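Local coordinates for protein syndapin (Drosophila melanogaster, PDB 3I2W) that probably acts in endocytosis and the internalisation of plasma-membrane proteins, binding phospholipid membranes through its homodimeric F-BAR domain, the part present here, at residues L23-D26 and L27-L30; K50-G53 and E54-E57; A68-G71 and V72-E75; H83-I86 and K87-C91; Q250-E253 and E254-H257. All coordinates share one frame; numbering follows the deposited sequence.

Interaction 1: residues L23-D26 and L27-L30; sequences LCND and LQQL
Q28 reaches back along the preceding turn of the helix towards C24, with its carboxamide nitrogen facing the C24 carbonyl. Its CG stands opposite the carbonyl carbon and beside the backbone N (chi1 -80°). From there the extended chain carries NE2 to 3.2 Å from C24 O, a weak hydrogen bond. The same oxygen takes the regular helical bond from Q28 N at 3.1 Å, so backbone and side chain of one residue both converge on it. The amide of N25 lies close by, its plane turned 36° from that of Q28, and N25 OD1 stays 4.0 Å from Q28 NE2. The two amides meet through a third: Q102 of helix 63-105 donates to N25 OD1 and accepts from Q28 NE2, which fixes the way both are turned. This lies on helix 11-58, one of the long helices of the F-BAR domain, whose two copies bundle into an elongated dimer. On another side of the helix, the side chains of D26 and Q29 do not meet directly but share a water. That water donates to D26 OD1 at 2.9 Å and to Q29 OE1 at 2.7 Å. Q29 CG lies anti to the backbone N (chi1 176°), and its extended chain sets the amide oxygen beside this water. Towards the bundle, L23, C24 and L27 rest on F229 of helix 169-240; L27 and the acidic D26 also pack on W69 of the second subunit.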
loop_
_atom_site.group_PDB
_atom_site.type_symbol
_atom_site.label_atom_id
_atom_site.label_comp_id
_atom_site.label_asym_id
_atom_site.label_seq_id
_atom_site.Cartn_x
_atom_site.Cartn_y
_atom_site.Cartn_z
ATOM N N LEU B 23 -23.799 3.352 1.079
ATOM C CA LEU B 23 -22.651 3.386 1.977
ATOM C C LEU B 23 -22.186 1.992 2.413
ATOM O O LEU B 23 -21.019 1.756 2.545
ATOM C CB LEU B 23 -22.878 4.292 3.172
ATOM C CG LEU B 23 -23.209 5.767 2.904
ATOM C CD1 LEU B 23 -23.674 6.366 4.206
ATOM C CD2 LEU B 23 -22.079 6.606 2.330
ATOM N N CYS B 24 -23.054 1.027 2.591
ATOM C CA CYS B 24 -22.486 -0.307 2.713
ATOM C C CYS B 24 -21.664 -0.699 1.514
ATOM O O CYS B 24 -20.563 -1.134 1.676
ATOM C CB CYS B 24 -23.539 -1.378 2.955
ATOM S SG CYS B 24 -24.378 -1.134 4.525
ATOM N N ASN B 25 -22.171 -0.579 0.306
ATOM C CA ASN B 25 -21.322 -0.846 -0.834
ATOM C C ASN B 25 -19.988 -0.078 -0.863
ATOM O O ASN B 25 -18.961 -0.634 -1.167
ATOM C CB ASN B 25 -22.061 -0.554 -2.108
ATOM C CG ASN B 25 -23.059 -1.599 -2.429
ATOM O OD1 ASN B 25 -22.962 -2.739 -1.995
ATOM N ND2 ASN B 25 -24.058 -1.216 -3.185
ATOM N N ASP B 26 -20.027 1.197 -0.532
ATOM C CA ASP B 26 -18.851 2.041 -0.618
ATOM C C ASP B 26 -17.806 1.558 0.365
ATOM O O ASP B 26 -16.623 1.456 0.017
ATOM C CB ASP B 26 -19.190 3.506 -0.286
ATOM C CG ASP B 26 -19.920 4.257 -1.424
ATOM O OD1 ASP B 26 -20.152 3.732 -2.529
ATOM O OD2 ASP B 26 -20.333 5.418 -1.182
ATOM N N LEU B 27 -18.229 1.287 1.595
ATOM C CA LEU B 27 -17.294 0.865 2.603
ATOM C C LEU B 27 -16.659 -0.492 2.233
ATOM O O LEU B 27 -15.450 -0.713 2.427
ATOM C CB LEU B 27 -18.014 0.784 3.904
ATOM C CG LEU B 27 -17.192 0.553 5.148
ATOM C CD1 LEU B 27 -16.122 1.588 5.434
ATOM C CD2 LEU B 27 -18.224 0.572 6.243
ATOM N N GLN B 28 -17.461 -1.391 1.656
ATOM C CA GLN B 28 -16.916 -2.681 1.287
ATOM C C GLN B 28 -15.908 -2.412 0.230
ATOM O O GLN B 28 -14.798 -2.903 0.302
ATOM C CB GLN B 28 -17.977 -3.666 0.812
ATOM C CG GLN B 28 -18.757 -4.353 1.893
ATOM C CD GLN B 28 -20.025 -5.040 1.330
ATOM O OE1 GLN B 28 -20.024 -6.241 0.948
ATOM N NE2 GLN B 28 -21.113 -4.267 1.251
ATOM N N GLN B 29 -16.267 -1.583 -0.732
ATOM C CA GLN B 29 -15.372 -1.286 -1.814
ATOM C C GLN B 29 -14.097 -0.612 -1.355
ATOM O O GLN B 29 -13.040 -0.911 -1.843
ATOM C CB GLN B 29 -16.047 -0.449 -2.847
ATOM C CG GLN B 29 -15.101 -0.050 -3.914
ATOM C CD GLN B 29 -15.772 0.779 -4.989
ATOM O OE1 GLN B 29 -16.993 0.631 -5.246
ATOM N NE2 GLN B 29 -14.980 1.644 -5.648
ATOM N N LEU B 30 -14.177 0.286 -0.402
ATOM C CA LEU B 30 -13.004 0.979 0.072
ATOM C C LEU B 30 -12.103 -0.043 0.753
ATOM O O LEU B 30 -10.903 -0.061 0.517
ATOM C CB LEU B 30 -13.424 2.123 1.009
ATOM C CG LEU B 30 -12.441 2.971 1.816
ATOM C CD1 LEU B 30 -12.997 4.298 2.329
ATOM C CD2 LEU B 30 -11.925 2.217 3.009
HETATM O O HOH W 1 -19.177 1.450 -3.982
#

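Interaction 2: residues K50-G53 and E54-E57; sequences KKWG and ELIE. With NA (sodium ion), chain G.
A CH-pi contact between W52 and L55, one helical turn apart, marks this local stretch near the C-terminal end of helix 11-58. L55 CD1 sits over one face of the indole, 3.6 Å from the centroid of the six-membered ring of W52 and only 10° off its normal. Both side chains leave the backbone with CG opposite the carbonyl carbon (chi1 -77° for W52), and the leucine branch thereby comes to lie on the ring. The closest side-chain atoms are W52 CZ3 and L55 CD1, 3.7 Å apart. The rotation of the indole is held further by its N-H, which bonds E33 of the second subunit; the same carboxylate oxygen pairs with K51 NZ in a salt bridge. Behind these side chains the helix is regular, as in the 2.9 Å bond from I56 N to W52 O. At the helix end the carbonyls of I56 and E57 point onward to sodium, with I56 O and E57 O each 2.8 Å from the ion. A water, the carbonyls of G59 and E61 and a carboxylate oxygen of E66 complete a six-ligand sodium site, built largely from backbone oxygens where helix 11-58 gives way to the turn into helix 63-105.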
loop_
_atom_site.group_PDB
_atom_site.type_symbol
_atom_site.label_atom_id
_atom_site.label_comp_id
_atom_site.label_asym_id
_atom_site.label_seq_id
_atom_site.Cartn_x
_atom_site.Cartn_y
_atom_site.Cartn_z
ATOM N N LYS B 50 12.262 -13.626 -4.443
ATOM C CA LYS B 50 12.508 -14.829 -5.221
ATOM C C LYS B 50 13.687 -14.540 -6.189
ATOM O O LYS B 50 14.625 -15.354 -6.371
ATOM C CB LYS B 50 11.237 -15.261 -5.944
ATOM C CG LYS B 50 11.300 -16.613 -6.673
ATOM C CD LYS B 50 9.863 -17.242 -6.860
ATOM C CE LYS B 50 9.351 -17.976 -5.539
ATOM N NZ LYS B 50 7.980 -17.574 -5.000
ATOM N N LYS B 51 13.626 -13.344 -6.762
ATOM C CA LYS B 51 14.576 -12.898 -7.737
ATOM C C LYS B 51 15.979 -12.809 -7.128
ATOM O O LYS B 51 16.869 -13.461 -7.576
ATOM C CB LYS B 51 14.116 -11.578 -8.269
ATOM C CG LYS B 51 15.160 -10.876 -8.972
ATOM C CD LYS B 51 14.650 -9.682 -9.681
ATOM C CE LYS B 51 15.778 -8.796 -10.049
ATOM N NZ LYS B 51 15.326 -7.586 -10.755
ATOM N N TRP B 52 16.165 -12.059 -6.053
ATOM C CA TRP B 52 17.461 -11.907 -5.494
ATOM C C TRP B 52 17.924 -13.123 -4.790
ATOM O O TRP B 52 19.107 -13.295 -4.574
ATOM C CB TRP B 52 17.446 -10.742 -4.546
ATOM C CG TRP B 52 17.488 -9.581 -5.330
ATOM C CD1 TRP B 52 16.446 -8.852 -5.741
ATOM C CD2 TRP B 52 18.638 -9.042 -5.942
ATOM N NE1 TRP B 52 16.870 -7.846 -6.540
ATOM C CE2 TRP B 52 18.219 -7.951 -6.699
ATOM C CE3 TRP B 52 19.995 -9.395 -5.941
ATOM C CZ2 TRP B 52 19.093 -7.177 -7.432
ATOM C CZ3 TRP B 52 20.861 -8.631 -6.663
ATOM C CH2 TRP B 52 20.415 -7.529 -7.410
ATOM N N GLY B 53 16.997 -13.971 -4.404
ATOM C CA GLY B 53 17.370 -15.173 -3.667
ATOM C C GLY B 53 18.252 -15.957 -4.588
ATOM O O GLY B 53 19.352 -16.371 -4.228
ATOM N N GLU B 54 17.777 -16.083 -5.805
ATOM C CA GLU B 54 18.520 -16.728 -6.837
ATOM C C GLU B 54 19.779 -15.972 -7.355
ATOM O O GLU B 54 20.809 -16.619 -7.541
ATOM C CB GLU B 54 17.590 -17.031 -7.974
ATOM C CG GLU B 54 18.227 -17.720 -9.078
ATOM C CD GLU B 54 17.241 -17.822 -10.179
ATOM O OE1 GLU B 54 16.013 -17.630 -9.870
ATOM O OE2 GLU B 54 17.692 -18.076 -11.339
ATOM N N LEU B 55 19.714 -14.652 -7.576
ATOM C CA LEU B 55 20.911 -13.922 -7.970
ATOM C C LEU B 55 22.047 -14.029 -6.948
ATOM O O LEU B 55 23.186 -14.168 -7.333
ATOM C CB LEU B 55 20.634 -12.451 -8.257
ATOM C CG LEU B 55 19.740 -12.117 -9.453
ATOM C CD1 LEU B 55 19.595 -10.599 -9.510
ATOM C CD2 LEU B 55 20.248 -12.710 -10.768
ATOM N N ILE B 56 21.738 -13.997 -5.657
ATOM C CA ILE B 56 22.749 -14.223 -4.647
ATOM C C ILE B 56 23.374 -15.624 -4.687
ATOM O O ILE B 56 24.608 -15.818 -4.544
ATOM C CB ILE B 56 22.190 -14.003 -3.301
ATOM C CG1 ILE B 56 21.727 -12.536 -3.201
ATOM C CG2 ILE B 56 23.268 -14.349 -2.286
ATOM C CD1 ILE B 56 21.099 -12.120 -1.904
ATOM N N GLU B 57 22.499 -16.592 -4.912
ATOM C CA GLU B 57 22.855 -17.981 -4.902
ATOM C C GLU B 57 23.889 -18.205 -5.963
ATOM O O GLU B 57 25.002 -18.659 -5.693
ATOM C CB GLU B 57 21.615 -18.769 -5.229
ATOM C CG GLU B 57 21.809 -20.271 -5.147
ATOM C CD GLU B 57 22.280 -20.698 -3.776
ATOM O OE1 GLU B 57 21.788 -20.108 -2.765
ATOM O OE2 GLU B 57 23.150 -21.611 -3.722
HETATM NA NA NA G . 26.736 -17.452 -3.846
HETATM O O HOH W 2 27.744 -19.415 -5.129
#

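Interaction 3: residues A68-G71 and V72-E75; sequences AWKG and VLTE
The flat groups of W69 and E75 both turn away from the stretch between them; W69 meets V72 through its carbonyl oxygen, which takes V72 N and lies against V72 CB, not through its ring. The indole packs instead on I56 of helix 11-58, and its N-H makes a weak hydrogen bond to E61. The E75 carboxylate is held at both oxygens: Y252 of helix 247-260 bonds OE2, and R34 of the second subunit forms a salt bridge with OE1. Such a pair of anchors should fix the carboxylate's rotation and probably keeps it ionised. Helix 63-105 is here enclosed within the F-BAR helix bundle, touching helices 11-58 and 247-260 and the partner subunit. Its backbone departs from the regular pattern: V72 N bonds W69 O at 3.1 Å, three residues back, while A68 O lies 4.0 Å from V72 N. The donor stands 47° out of the W69 carbonyl plane. Regular spacing resumes with T74 N to K70 O at 3.1 Å and E75 N to G71 O at 3.0 Å. Among the side chains, K70 CD comes within 4.3 Å of L73 CD1.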
loop_
_atom_site.group_PDB
_atom_site.type_symbol
_atom_site.label_atom_id
_atom_site.label_comp_id
_atom_site.label_asym_id
_atom_site.label_seq_id
_atom_site.Cartn_x
_atom_site.Cartn_y
_atom_site.Cartn_z
ATOM N N ALA B 68 24.200 -13.727 5.677
ATOM C CA ALA B 68 23.713 -12.387 6.034
ATOM C C ALA B 68 22.902 -11.674 4.954
ATOM O O ALA B 68 21.856 -11.122 5.291
ATOM C CB ALA B 68 24.807 -11.493 6.532
ATOM N N TRP B 69 23.367 -11.685 3.689
ATOM C CA TRP B 69 22.639 -11.029 2.617
ATOM C C TRP B 69 21.276 -11.664 2.612
ATOM O O TRP B 69 20.283 -10.977 2.433
ATOM C CB TRP B 69 23.187 -11.303 1.219
ATOM C CG TRP B 69 24.356 -10.554 0.653
ATOM C CD1 TRP B 69 25.647 -10.528 1.132
ATOM C CD2 TRP B 69 24.380 -9.825 -0.570
ATOM N NE1 TRP B 69 26.453 -9.769 0.305
ATOM C CE2 TRP B 69 25.699 -9.348 -0.758
ATOM C CE3 TRP B 69 23.415 -9.518 -1.530
ATOM C CZ2 TRP B 69 26.062 -8.593 -1.868
ATOM C CZ3 TRP B 69 23.773 -8.763 -2.612
ATOM C CH2 TRP B 69 25.077 -8.316 -2.787
ATOM N N LYS B 70 21.210 -12.981 2.793
ATOM C CA LYS B 70 19.925 -13.693 2.682
ATOM C C LYS B 70 18.934 -13.293 3.773
ATOM O O LYS B 70 17.729 -13.244 3.545
ATOM C CB LYS B 70 20.099 -15.182 2.744
ATOM C CG LYS B 70 20.966 -15.742 1.719
ATOM C CD LYS B 70 20.215 -16.125 0.520
ATOM C CE LYS B 70 20.792 -17.423 -0.057
ATOM N NZ LYS B 70 20.889 -18.505 0.980
ATOM N N GLY B 71 19.436 -13.021 4.958
ATOM C CA GLY B 71 18.617 -12.381 5.969
ATOM C C GLY B 71 17.612 -11.342 5.480
ATOM O O GLY B 71 16.485 -11.288 5.968
ATOM N N VAL B 72 18.007 -10.526 4.523
ATOM C CA VAL B 72 17.139 -9.474 4.077
ATOM C C VAL B 72 15.938 -10.102 3.369
ATOM O O VAL B 72 14.850 -9.638 3.508
ATOM C CB VAL B 72 17.921 -8.511 3.160
ATOM C CG1 VAL B 72 17.071 -7.950 2.122
ATOM C CG2 VAL B 72 18.405 -7.402 3.931
ATOM N N LEU B 73 16.157 -11.168 2.611
ATOM C CA LEU B 73 15.101 -11.827 1.845
ATOM C C LEU B 73 14.121 -12.537 2.781
ATOM O O LEU B 73 12.919 -12.572 2.543
ATOM C CB LEU B 73 15.698 -12.821 0.833
ATOM C CG LEU B 73 16.909 -12.415 -0.059
ATOM C CD1 LEU B 73 17.168 -13.498 -1.038
ATOM C CD2 LEU B 73 16.783 -11.122 -0.863
ATOM N N THR B 74 14.639 -13.119 3.842
ATOM C CA THR B 74 13.796 -13.668 4.870
ATOM C C THR B 74 12.923 -12.573 5.522
ATOM O O THR B 74 11.754 -12.788 5.676
ATOM C CB THR B 74 14.658 -14.442 5.865
ATOM O OG1 THR B 74 14.845 -15.749 5.330
ATOM C CG2 THR B 74 14.015 -14.566 7.215
ATOM N N GLU B 75 13.508 -11.413 5.864
ATOM C CA GLU B 75 12.790 -10.230 6.375
ATOM C C GLU B 75 11.572 -9.882 5.536
ATOM O O GLU B 75 10.461 -9.761 6.040
ATOM C CB GLU B 75 13.667 -9.008 6.347
ATOM C CG GLU B 75 13.033 -7.865 7.019
ATOM C CD GLU B 75 12.474 -6.739 6.107
ATOM O OE1 GLU B 75 12.649 -6.728 4.856
ATOM O OE2 GLU B 75 11.863 -5.814 6.730
#

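Interaction 4: residues H83-I86 and K87-C91; sequences HMKI and KDNLC
I86 and L90 are brought side by side by their first torsions. With chi1 of I86 at -60°, CG1 lies beside the backbone N and CG2 is the branch anti to it, while L90 sets CG opposite its carbonyl carbon. The two side chains then point the same way, with I86 CG2 4.2 Å from L90 CG, one turn apart on a single face of the helix. The second torsion of K87 decides a different pairing: the chain starts anti to the backbone N, then bends at chi2 (-112°) and passes alongside M84, a selenomethionine here, with SE of M84 4.5 Å from K87 CD. The bend delivers the ammonium to its neighbour D88, where K87 NZ and D88 OD1 form a salt bridge of 3.2 Å, its hydrogen bond weak. That carboxylate probably eases the closeness of K87 to the like-charged K39. Beneath these pairs runs an ordinary helical ladder, including L90 N to I86 O at 2.8 Å and K87 N to H83 O at 3.0 Å. H83 fastens itself to the preceding turn, its ND1 bonding I79 O, and its ring meets Y41 edge to face. Helix 63-105 lies here between two others of the F-BAR bundle: M84 packs on K39 and R46 and L90 on I31 of helix 11-58, while I86 and L90 share L240, and N89 and L90 share C239, of helix 169-240.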
loop_
_atom_site.group_PDB
_atom_site.type_symbol
_atom_site.label_atom_id
_atom_site.label_comp_id
_atom_site.label_asym_id
_atom_site.label_seq_id
_atom_site.Cartn_x
_atom_site.Cartn_y
_atom_site.Cartn_z
ATOM N N HIS B 83 1.537 -8.587 5.719
ATOM C CA HIS B 83 0.585 -7.843 4.934
ATOM C C HIS B 83 -0.505 -8.722 4.314
ATOM O O HIS B 83 -1.593 -8.226 4.133
ATOM C CB HIS B 83 1.242 -6.885 3.949
ATOM C CG HIS B 83 1.836 -5.672 4.592
ATOM N ND1 HIS B 83 3.004 -5.712 5.326
ATOM C CD2 HIS B 83 1.428 -4.387 4.613
ATOM C CE1 HIS B 83 3.271 -4.511 5.802
ATOM N NE2 HIS B 83 2.330 -3.689 5.369
HETATM N N MSE B 84 -0.256 -10.013 4.061
HETATM C CA MSE B 84 -1.272 -10.921 3.535
HETATM C C MSE B 84 -2.361 -11.160 4.531
HETATM O O MSE B 84 -3.501 -11.381 4.169
HETATM C CB MSE B 84 -0.692 -12.268 3.183
HETATM C CG MSE B 84 -0.098 -12.349 1.773
HETATM SE SE MSE B 84 -1.213 -11.692 0.255
HETATM C CE MSE B 84 -1.768 -13.413 -0.542
ATOM N N LYS B 85 -1.992 -11.131 5.802
ATOM C CA LYS B 85 -2.882 -11.400 6.883
ATOM C C LYS B 85 -3.734 -10.174 7.075
ATOM O O LYS B 85 -4.870 -10.287 7.493
ATOM C CB LYS B 85 -2.077 -11.678 8.147
ATOM C CG LYS B 85 -2.552 -12.895 8.915
ATOM C CD LYS B 85 -2.456 -12.718 10.462
ATOM C CE LYS B 85 -3.731 -12.027 11.043
ATOM N NZ LYS B 85 -3.801 -11.904 12.539
ATOM N N ILE B 86 -3.224 -8.990 6.792
ATOM C CA ILE B 86 -4.066 -7.828 6.847
ATOM C C ILE B 86 -5.038 -7.899 5.674
ATOM O O ILE B 86 -6.231 -7.687 5.810
ATOM C CB ILE B 86 -3.269 -6.558 6.756
ATOM C CG1 ILE B 86 -2.281 -6.485 7.898
ATOM C CG2 ILE B 86 -4.165 -5.366 6.862
ATOM C CD1 ILE B 86 -1.482 -5.244 7.847
ATOM N N LYS B 87 -4.550 -8.243 4.508
ATOM C CA LYS B 87 -5.461 -8.479 3.390
ATOM C C LYS B 87 -6.564 -9.476 3.762
ATOM O O LYS B 87 -7.727 -9.326 3.392
ATOM C CB LYS B 87 -4.659 -8.984 2.206
ATOM C CG LYS B 87 -5.503 -9.247 1.034
ATOM C CD LYS B 87 -5.570 -10.712 0.734
ATOM C CE LYS B 87 -6.787 -10.986 -0.114
ATOM N NZ LYS B 87 -6.704 -12.419 -0.517
ATOM N N ASP B 88 -6.193 -10.508 4.501
ATOM C CA ASP B 88 -7.110 -11.569 4.752
ATOM C C ASP B 88 -8.022 -11.163 5.869
ATOM O O ASP B 88 -9.257 -11.377 5.793
ATOM C CB ASP B 88 -6.386 -12.880 5.042
ATOM C CG ASP B 88 -6.013 -13.670 3.747
ATOM O OD1 ASP B 88 -6.367 -13.309 2.590
ATOM O OD2 ASP B 88 -5.314 -14.689 3.889
ATOM N N ASN B 89 -7.449 -10.557 6.904
ATOM C CA ASN B 89 -8.343 -9.970 7.901
ATOM C C ASN B 89 -9.358 -8.971 7.397
ATOM O O ASN B 89 -10.482 -9.021 7.849
ATOM C CB ASN B 89 -7.602 -9.371 9.082
ATOM C CG ASN B 89 -6.996 -10.419 9.935
ATOM O OD1 ASN B 89 -7.369 -11.600 9.855
ATOM N ND2 ASN B 89 -6.017 -10.037 10.712
ATOM N N LEU B 90 -8.973 -8.065 6.483
ATOM C CA LEU B 90 -9.890 -7.052 5.995
ATOM C C LEU B 90 -10.963 -7.777 5.241
ATOM O O LEU B 90 -12.125 -7.494 5.411
ATOM C CB LEU B 90 -9.221 -6.052 5.080
ATOM C CG LEU B 90 -8.168 -5.122 5.654
ATOM C CD1 LEU B 90 -7.569 -4.354 4.533
ATOM C CD2 LEU B 90 -8.663 -4.177 6.697
ATOM N N CYS B 91 -10.606 -8.749 4.428
ATOM C CA CYS B 91 -11.656 -9.412 3.693
ATOM C C CYS B 91 -12.502 -10.400 4.396
ATOM O O CYS B 91 -13.586 -10.627 3.936
ATOM C CB CYS B 91 -11.179 -10.047 2.407
ATOM S SG CYS B 91 -10.440 -8.805 1.457
#

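Interaction 5: residues Q250-E253 and E254-H257; sequences QIYE and EFSH
The carbonyl oxygen of E253 is gripped from the following turn by both H257 and S256. H257 N gives it the regular helical bond, 3.0 Å to E253 O. S256 OG adds a second, 3.2 Å from E253 O and 42° above the carbonyl plane. The serine hydroxyl can reach back because chi1 (55°) sets OG between the backbone N and the carbonyl carbon. S256 N also makes a weak bond to the same oxygen, besides its own helical bond to Y252 O at 3.0 Å. The aromatic pair Y252 and F255 faces inward instead, their rings meeting at a slant: Y252 CD1 comes to the edge of the phenylalanine ring, near its plane, 4.2 Å from F255 CD2. One face of the tyrosine is overlaid by CG2 of the adjacent I251. Through these residues the short helix 247-260 docks on the F-BAR bundle, with I251 on R78 and Y252 on I79 of helix 63-105. H237 of the second subunit meets the F255 ring and packs on S256 as well, so this helix also belongs to the dimer contact. On another side of the helix a water spans one turn, donating to I251 O and to E254 OE1, each at 2.6 Å. I251 O thus carries two bonds, since F255 N also donates to it at 2.9 Å. The E254 carboxylate has a further, long and weak ion pair with R78.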
loop_
_atom_site.group_PDB
_atom_site.type_symbol
_atom_site.label_atom_id
_atom_site.label_comp_id
_atom_site.label_asym_id
_atom_site.label_seq_id
_atom_site.Cartn_x
_atom_site.Cartn_y
_atom_site.Cartn_z
ATOM N N GLN B 250 9.885 -9.687 16.566
ATOM C CA GLN B 250 10.644 -10.886 16.338
ATOM C C GLN B 250 11.339 -10.946 14.927
ATOM O O GLN B 250 12.506 -11.204 14.866
ATOM C CB GLN B 250 9.731 -12.049 16.575
ATOM C CG GLN B 250 10.412 -13.410 16.531
ATOM C CD GLN B 250 9.409 -14.553 16.238
ATOM O OE1 GLN B 250 8.180 -14.418 16.468
ATOM N NE2 GLN B 250 9.929 -15.672 15.727
ATOM N N ILE B 251 10.628 -10.714 13.817
ATOM C CA ILE B 251 11.213 -10.471 12.499
ATOM C C ILE B 251 12.548 -9.685 12.488
ATOM O O ILE B 251 13.509 -10.149 11.902
ATOM C CB ILE B 251 10.223 -9.718 11.626
ATOM C CG1 ILE B 251 9.221 -10.663 11.075
ATOM C CG2 ILE B 251 10.893 -9.099 10.437
ATOM C CD1 ILE B 251 7.880 -10.411 11.531
ATOM N N TYR B 252 12.586 -8.519 13.133
ATOM C CA TYR B 252 13.798 -7.733 13.250
ATOM C C TYR B 252 14.831 -8.360 14.207
ATOM O O TYR B 252 15.970 -8.459 13.860
ATOM C CB TYR B 252 13.484 -6.241 13.464
ATOM C CG TYR B 252 12.761 -5.810 12.245
ATOM C CD1 TYR B 252 13.426 -5.368 11.117
ATOM C CD2 TYR B 252 11.408 -5.994 12.148
ATOM C CE1 TYR B 252 12.740 -5.065 9.964
ATOM C CE2 TYR B 252 10.732 -5.699 11.004
ATOM C CZ TYR B 252 11.390 -5.261 9.918
ATOM O OH TYR B 252 10.624 -5.011 8.793
ATOM N N GLU B 253 14.432 -8.823 15.372
ATOM C CA GLU B 253 15.334 -9.505 16.229
ATOM C C GLU B 253 16.136 -10.576 15.432
ATOM O O GLU B 253 17.360 -10.649 15.481
ATOM C CB GLU B 253 14.533 -10.160 17.364
ATOM C CG GLU B 253 15.443 -10.970 18.317
ATOM C CD GLU B 253 14.695 -11.422 19.615
ATOM O OE1 GLU B 253 13.391 -11.304 19.638
ATOM O OE2 GLU B 253 15.405 -11.898 20.611
ATOM N N GLU B 254 15.412 -11.386 14.683
ATOM C CA GLU B 254 15.947 -12.548 14.048
ATOM C C GLU B 254 16.766 -12.127 12.864
ATOM O O GLU B 254 17.845 -12.639 12.599
ATOM C CB GLU B 254 14.805 -13.406 13.576
ATOM C CG GLU B 254 15.075 -14.052 12.216
ATOM C CD GLU B 254 13.872 -14.840 11.587
ATOM O OE1 GLU B 254 12.836 -14.286 11.165
ATOM O OE2 GLU B 254 14.007 -16.054 11.444
ATOM N N PHE B 255 16.246 -11.148 12.137
ATOM C CA PHE B 255 16.984 -10.519 11.055
ATOM C C PHE B 255 18.353 -10.048 11.501
ATOM O O PHE B 255 19.298 -10.201 10.775
ATOM C CB PHE B 255 16.160 -9.395 10.481
ATOM C CG PHE B 255 16.802 -8.668 9.350
ATOM C CD1 PHE B 255 17.883 -9.205 8.657
ATOM C CD2 PHE B 255 16.327 -7.438 8.951
ATOM C CE1 PHE B 255 18.512 -8.512 7.591
ATOM C CE2 PHE B 255 16.940 -6.764 7.893
ATOM C CZ PHE B 255 18.037 -7.305 7.222
ATOM N N SER B 256 18.514 -9.501 12.691
ATOM C CA SER B 256 19.873 -9.110 13.054
ATOM C C SER B 256 20.610 -10.233 13.726
ATOM O O SER B 256 21.774 -10.177 13.875
ATOM C CB SER B 256 19.929 -7.840 13.892
ATOM O OG SER B 256 19.139 -8.038 14.981
ATOM N N HIS B 257 19.940 -11.299 14.108
ATOM C CA HIS B 257 20.710 -12.405 14.587
ATOM C C HIS B 257 21.567 -12.861 13.409
ATOM O O HIS B 257 22.774 -13.056 13.541
ATOM C CB HIS B 257 19.832 -13.520 15.107
ATOM C CG HIS B 257 20.608 -14.664 15.686
ATOM N ND1 HIS B 257 21.466 -14.511 16.762
ATOM C CD2 HIS B 257 20.691 -15.969 15.315
ATOM C CE1 HIS B 257 22.032 -15.673 17.030
ATOM N NE2 HIS B 257 21.575 -16.574 16.171
HETATM O O HOH W 3 13.440 -12.029 10.038
#

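In the fold
All five interactions join successive turns of a single helix, so their chemistry varies with what surrounds each helix. Interactions 1 and 2 share helix 11-58, their centres about 40 Å apart; interactions 3 and 4 share helix 63-105. Interactions 2, 3 and 5 cluster towards one end of the chain: interaction 3 is the buried middle layer and touches both others, whereas 2 and 5 do not touch each other and carry exposed charged residues on their outer flanks. Interactions 1 and 4 lie nearer the chain's centre and are partly buried, one marked by linked amides, the other by paired lysine and aspartate. Metal binding belongs to the helix end of interaction 2. Every contact reaches the second subunit, interaction 4 through H83 alone.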